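Local atomic coordinates of probable arabinosyltransferase B (PDB entry 7BVF), a protein that polymerises arabinose into the arabinan of mycobacterial cell-wall arabinogalactan, working as a membrane-embedded arabinosyltransferase that also binds the drug ethambutol. Residues S426-A431 with V467-L472; E420-Y425 with R460-I465. All coordinates share one frame; numbering follows the deposited sequence.

Contact 1 (S426-A431 with V467-L472); sequences SRLTPA and VRRHRL
S426 is held through both of its oxygens by two successive arginines, R468 and R469. S426 O sits at the edge of the R469 guanidinium, near the plane, and accepts N-H groups from R469 NE and NH2, both 3.1 Å away. Both bonds are weak, each bent to about 130° at the hydrogen, as expected when two donors of one guanidinium share a single acceptor. The S426 hydroxyl is gripped more directly: R468 NH1 reaches S426 OG at 3.1 Å, nearly straight (170°) and in the guanidinium plane. The R468 chain is extended from CG to NE, which lets an exposed arginine carry its head across to the serine.

The R469 chain bends at chi2 (-139°), which brings its CD past L428 CD1 at 4.1 Å, the two side chains sliding past each other in opposite directions. At the far end R469 NH2 also makes a salt bridge to D243, the stronger polar partner of this buried arginine. R427 crosses R469 obliquely, R427 CD 4.0 Å from R469 NH2 and R427 NE near that same nitrogen; D243, which touches R427 as well, probably offsets these like charges. D240 OD2 accepts bonds from the L428 backbone N and from T429 OG1.

S426 has positive phi and is the first residue to leave helical geometry after helix 405-425. The contact joins the short connection between helices 405-425 and 430-442 to the C-terminal end of helix 460-470. L428 leans on L466 of helix 460-470, P430 packs back on L418 and S422 of helix 405-425, and V467 meets an aromatic side chain of another protein chain.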
# COMPACT_ATOMS: atom_id res chain seq x y z
N SER A 426 42.39 30.35 -5.96
CA SER A 426 41.86 30.96 -7.17
C SER A 426 42.45 30.31 -8.43
O SER A 426 42.81 30.99 -9.39
CB SER A 426 42.09 32.47 -7.18
OG SER A 426 43.35 32.78 -7.75
N ARG A 427 42.55 28.99 -8.41
CA ARG A 427 43.03 28.22 -9.55
C ARG A 427 41.86 27.56 -10.27
O ARG A 427 40.78 27.39 -9.71
CB ARG A 427 44.04 27.17 -9.11
CG ARG A 427 45.30 27.75 -8.50
CD ARG A 427 46.19 28.34 -9.58
NE ARG A 427 47.45 28.85 -9.04
CZ ARG A 427 48.48 28.10 -8.69
NH1 ARG A 427 49.58 28.66 -8.21
NH2 ARG A 427 48.42 26.78 -8.81
N LEU A 428 42.10 27.18 -11.52
CA LEU A 428 41.06 26.59 -12.35
C LEU A 428 41.31 25.13 -12.70
O LEU A 428 40.45 24.51 -13.33
CB LEU A 428 40.90 27.40 -13.65
CG LEU A 428 39.94 28.59 -13.60
CD1 LEU A 428 39.83 29.22 -14.97
CD2 LEU A 428 38.58 28.18 -13.09
N THR A 429 42.44 24.57 -12.32
CA THR A 429 42.75 23.19 -12.68
C THR A 429 41.94 22.20 -11.85
O THR A 429 41.36 21.27 -12.42
CB THR A 429 44.25 22.92 -12.56
OG1 THR A 429 44.98 23.86 -13.35
CG2 THR A 429 44.57 21.52 -13.04
N PRO A 430 41.87 22.34 -10.52
CA PRO A 430 40.97 21.46 -9.77
C PRO A 430 39.51 21.63 -10.15
O PRO A 430 38.75 20.65 -10.11
CB PRO A 430 41.22 21.85 -8.30
CG PRO A 430 41.99 23.10 -8.34
CD PRO A 430 42.74 23.11 -9.60
N ALA A 431 39.10 22.83 -10.56
CA ALA A 431 37.74 23.01 -11.05
C ALA A 431 37.53 22.38 -12.42
O ALA A 431 36.37 22.24 -12.84
CB ALA A 431 37.39 24.50 -11.10
N VAL A 467 35.67 34.85 -13.61
CA VAL A 467 35.62 36.23 -14.08
C VAL A 467 36.99 36.89 -13.96
O VAL A 467 37.46 37.53 -14.90
CB VAL A 467 34.55 37.02 -13.31
CG1 VAL A 467 34.78 38.51 -13.46
CG2 VAL A 467 33.16 36.64 -13.80
N ARG A 468 37.63 36.73 -12.81
CA ARG A 468 38.91 37.39 -12.59
C ARG A 468 40.06 36.74 -13.35
O ARG A 468 41.13 37.34 -13.45
CB ARG A 468 39.23 37.45 -11.10
CG ARG A 468 40.07 36.30 -10.57
CD ARG A 468 40.06 36.29 -9.05
NE ARG A 468 41.29 35.73 -8.50
CZ ARG A 468 42.31 36.46 -8.06
NH1 ARG A 468 43.39 35.87 -7.58
NH2 ARG A 468 42.25 37.78 -8.11
N ARG A 469 39.87 35.53 -13.89
CA ARG A 469 40.84 34.96 -14.80
C ARG A 469 40.52 35.23 -16.26
O ARG A 469 41.42 35.19 -17.11
CB ARG A 469 40.96 33.45 -14.59
CG ARG A 469 41.64 33.06 -13.29
CD ARG A 469 42.58 31.89 -13.49
NE ARG A 469 43.42 31.65 -12.32
CZ ARG A 469 44.55 32.29 -12.07
NH1 ARG A 469 44.99 33.22 -12.92
NH2 ARG A 469 45.25 32.01 -10.99
N HIS A 470 39.25 35.51 -16.58
CA HIS A 470 38.86 35.92 -17.92
C HIS A 470 39.53 37.22 -18.34
O HIS A 470 39.67 37.47 -19.54
CB HIS A 470 37.34 36.04 -17.98
CG HIS A 470 36.83 36.83 -19.14
ND1 HIS A 470 36.69 38.20 -19.10
CD2 HIS A 470 36.41 36.45 -20.37
CE1 HIS A 470 36.22 38.63 -20.25
NE2 HIS A 470 36.04 37.59 -21.04
N ARG A 471 39.95 38.05 -17.39
CA ARG A 471 40.59 39.31 -17.73
C ARG A 471 42.07 39.15 -18.05
O ARG A 471 42.66 40.07 -18.63
CB ARG A 471 40.43 40.32 -16.59
CG ARG A 471 39.01 40.86 -16.44
CD ARG A 471 38.76 41.33 -15.02
NE ARG A 471 37.36 41.71 -14.82
CZ ARG A 471 36.77 41.79 -13.63
NH1 ARG A 471 37.46 41.53 -12.53
NH2 ARG A 471 35.50 42.14 -13.54
N LEU A 472 42.68 38.02 -17.70
CA LEU A 472 44.10 37.83 -17.96
C LEU A 472 44.34 37.14 -19.29
O LEU A 472 44.98 37.71 -20.18
CB LEU A 472 44.74 37.02 -16.82
CG LEU A 472 44.45 37.49 -15.39
CD1 LEU A 472 45.03 36.50 -14.39
CD2 LEU A 472 45.03 38.88 -15.16

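Contact 2 (E420-Y425 with R460-I465); sequences ERSMRY and RPMLRI
M423 reaches over P461, M462 and I465, joining two helices of the GT-C-type transmembrane domain. Helix segments 420-425 and 460-465 run in broadly the same direction, with axes 43° apart and 9.6 Å at closest approach, and no hydrogen bond links them. At the base of the M423 side chain, CB lies 4.0 Å from I465 CD1, a methyl that also rests against M423 CA. CG stands between the backbone N and the carbonyl carbon (chi1 61°) and leads to SD, which lies 3.6 Å from the ring atom P461 CG. The chain then bends at chi3, and M423 CE at the tip meets P461 CG at 3.5 Å and M462 CE at 3.7 Å. The two methionines cross at about a right angle, their CE methyls in contact.

One end of the contact borders lipid and a neighbouring chain: P461 lies near a bound cardiolipin, and R460 beside it belongs to that lipid's pocket and, outside the two segments, pairs in a salt bridge with an acidic side chain of another protein chain. Deeper in, S422 OG is hydrogen-bonded to the backbone O of R427, while the chi2 bend of M462 (71°) turns M462 SD to S422 OG, 3.7 Å away in van der Waals contact.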
# COMPACT_ATOMS: atom_id res chain seq x y z
N GLU A 420 36.36 22.81 -3.35
CA GLU A 420 36.75 23.60 -2.19
C GLU A 420 38.25 23.85 -2.14
O GLU A 420 38.68 24.75 -1.42
CB GLU A 420 36.30 22.91 -0.90
CG GLU A 420 34.81 23.01 -0.62
CD GLU A 420 34.46 24.16 0.31
OE1 GLU A 420 33.33 24.68 0.22
OE2 GLU A 420 35.32 24.53 1.14
N ARG A 421 39.04 23.08 -2.87
CA ARG A 421 40.46 23.36 -3.02
C ARG A 421 40.73 24.36 -4.13
O ARG A 421 41.64 25.19 -4.02
CB ARG A 421 41.23 22.07 -3.28
CG ARG A 421 42.70 22.26 -3.56
CD ARG A 421 43.45 20.97 -3.33
NE ARG A 421 43.39 20.56 -1.93
CZ ARG A 421 44.29 20.89 -1.01
NH1 ARG A 421 45.34 21.63 -1.35
NH2 ARG A 421 44.16 20.47 0.24
N SER A 422 39.95 24.30 -5.21
CA SER A 422 40.05 25.29 -6.28
C SER A 422 39.78 26.69 -5.74
O SER A 422 40.55 27.62 -6.00
CB SER A 422 39.08 24.96 -7.40
OG SER A 422 39.11 25.95 -8.41
N MET A 423 38.70 26.85 -4.99
CA MET A 423 38.38 28.17 -4.45
C MET A 423 39.15 28.49 -3.17
O MET A 423 38.57 28.96 -2.19
CB MET A 423 36.87 28.28 -4.22
CG MET A 423 36.31 27.27 -3.24
SD MET A 423 34.57 27.54 -2.87
CE MET A 423 33.83 27.09 -4.43
N ARG A 424 40.46 28.27 -3.17
CA ARG A 424 41.30 28.60 -2.03
C ARG A 424 42.58 29.26 -2.51
O ARG A 424 43.19 30.06 -1.80
CB ARG A 424 41.61 27.35 -1.22
CG ARG A 424 42.45 27.60 0.01
CD ARG A 424 43.19 26.34 0.42
NE ARG A 424 42.28 25.22 0.61
CZ ARG A 424 41.63 24.98 1.74
NH1 ARG A 424 41.79 25.79 2.78
NH2 ARG A 424 40.82 23.94 1.83
N TYR A 425 43.00 28.94 -3.74
CA TYR A 425 44.12 29.60 -4.39
C TYR A 425 43.70 30.30 -5.67
O TYR A 425 44.56 30.80 -6.41
CB TYR A 425 45.24 28.61 -4.70
CG TYR A 425 45.45 27.55 -3.64
CD1 TYR A 425 45.95 27.89 -2.39
CD2 TYR A 425 45.17 26.22 -3.90
CE1 TYR A 425 46.15 26.93 -1.42
CE2 TYR A 425 45.36 25.25 -2.93
CZ TYR A 425 45.85 25.61 -1.70
OH TYR A 425 46.05 24.65 -0.74
N ARG A 460 28.99 30.04 -6.77
CA ARG A 460 29.09 31.49 -6.69
C ARG A 460 30.53 31.95 -6.45
O ARG A 460 30.99 32.86 -7.14
CB ARG A 460 28.17 32.05 -5.61
CG ARG A 460 28.13 33.56 -5.57
CD ARG A 460 27.52 34.05 -4.27
NE ARG A 460 27.33 35.50 -4.28
CZ ARG A 460 27.07 36.22 -3.19
NH1 ARG A 460 26.97 35.62 -2.01
NH2 ARG A 460 26.92 37.53 -3.28
N PRO A 461 31.28 31.37 -5.51
CA PRO A 461 32.69 31.74 -5.38
C PRO A 461 33.60 31.11 -6.42
O PRO A 461 34.82 31.30 -6.35
CB PRO A 461 33.06 31.26 -3.97
CG PRO A 461 32.16 30.14 -3.72
CD PRO A 461 30.87 30.45 -4.43
N MET A 462 33.05 30.38 -7.38
CA MET A 462 33.80 29.92 -8.54
C MET A 462 33.66 30.87 -9.72
O MET A 462 34.57 30.97 -10.55
CB MET A 462 33.34 28.52 -8.96
CG MET A 462 34.26 27.83 -9.94
SD MET A 462 35.81 27.33 -9.19
CE MET A 462 35.21 26.36 -7.82
N LEU A 463 32.53 31.58 -9.81
CA LEU A 463 32.42 32.65 -10.79
C LEU A 463 33.38 33.78 -10.48
O LEU A 463 33.86 34.45 -11.41
CB LEU A 463 30.98 33.17 -10.84
CG LEU A 463 30.10 32.61 -11.96
CD1 LEU A 463 30.64 33.05 -13.30
CD2 LEU A 463 30.02 31.10 -11.88
N ARG A 464 33.69 34.02 -9.21
CA ARG A 464 34.68 35.02 -8.86
C ARG A 464 36.07 34.66 -9.37
O ARG A 464 36.92 35.54 -9.50
CB ARG A 464 34.72 35.23 -7.35
CG ARG A 464 33.39 35.64 -6.74
CD ARG A 464 33.60 36.38 -5.44
NE ARG A 464 32.34 36.66 -4.76
CZ ARG A 464 31.93 36.02 -3.67
NH1 ARG A 464 30.77 36.34 -3.11
NH2 ARG A 464 32.68 35.07 -3.13
N ILE A 465 36.31 33.38 -9.65
CA ILE A 465 37.58 32.95 -10.22
C ILE A 465 37.53 32.96 -11.74
O ILE A 465 38.46 33.43 -12.40
CB ILE A 465 37.96 31.56 -9.69
CG1 ILE A 465 37.86 31.52 -8.16
CG2 ILE A 465 39.36 31.18 -10.13
CD1 ILE A 465 38.07 30.16 -7.58

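Both contacts use helix 460-470: contact 2 takes its first half, contact 1 its last residues and what follows. Helix 430-442 follows helix 405-425 after a short loop, and in each pair the contact 1 segment comes just after the contact 2 segment in sequence; the centres are only 8 Å apart. Contact 2 is the more buried and is built of sulphur and methyl packing between helix flanks. Contact 1, partly open to solvent, instead relies on arginine hydrogen bonds at a helix end. The change from one chemistry to the other happens at S426, whose carbonyl O, held by arginine, also packs against I465 CG2, with S426 O and I465 CG2 3.5 Å apart.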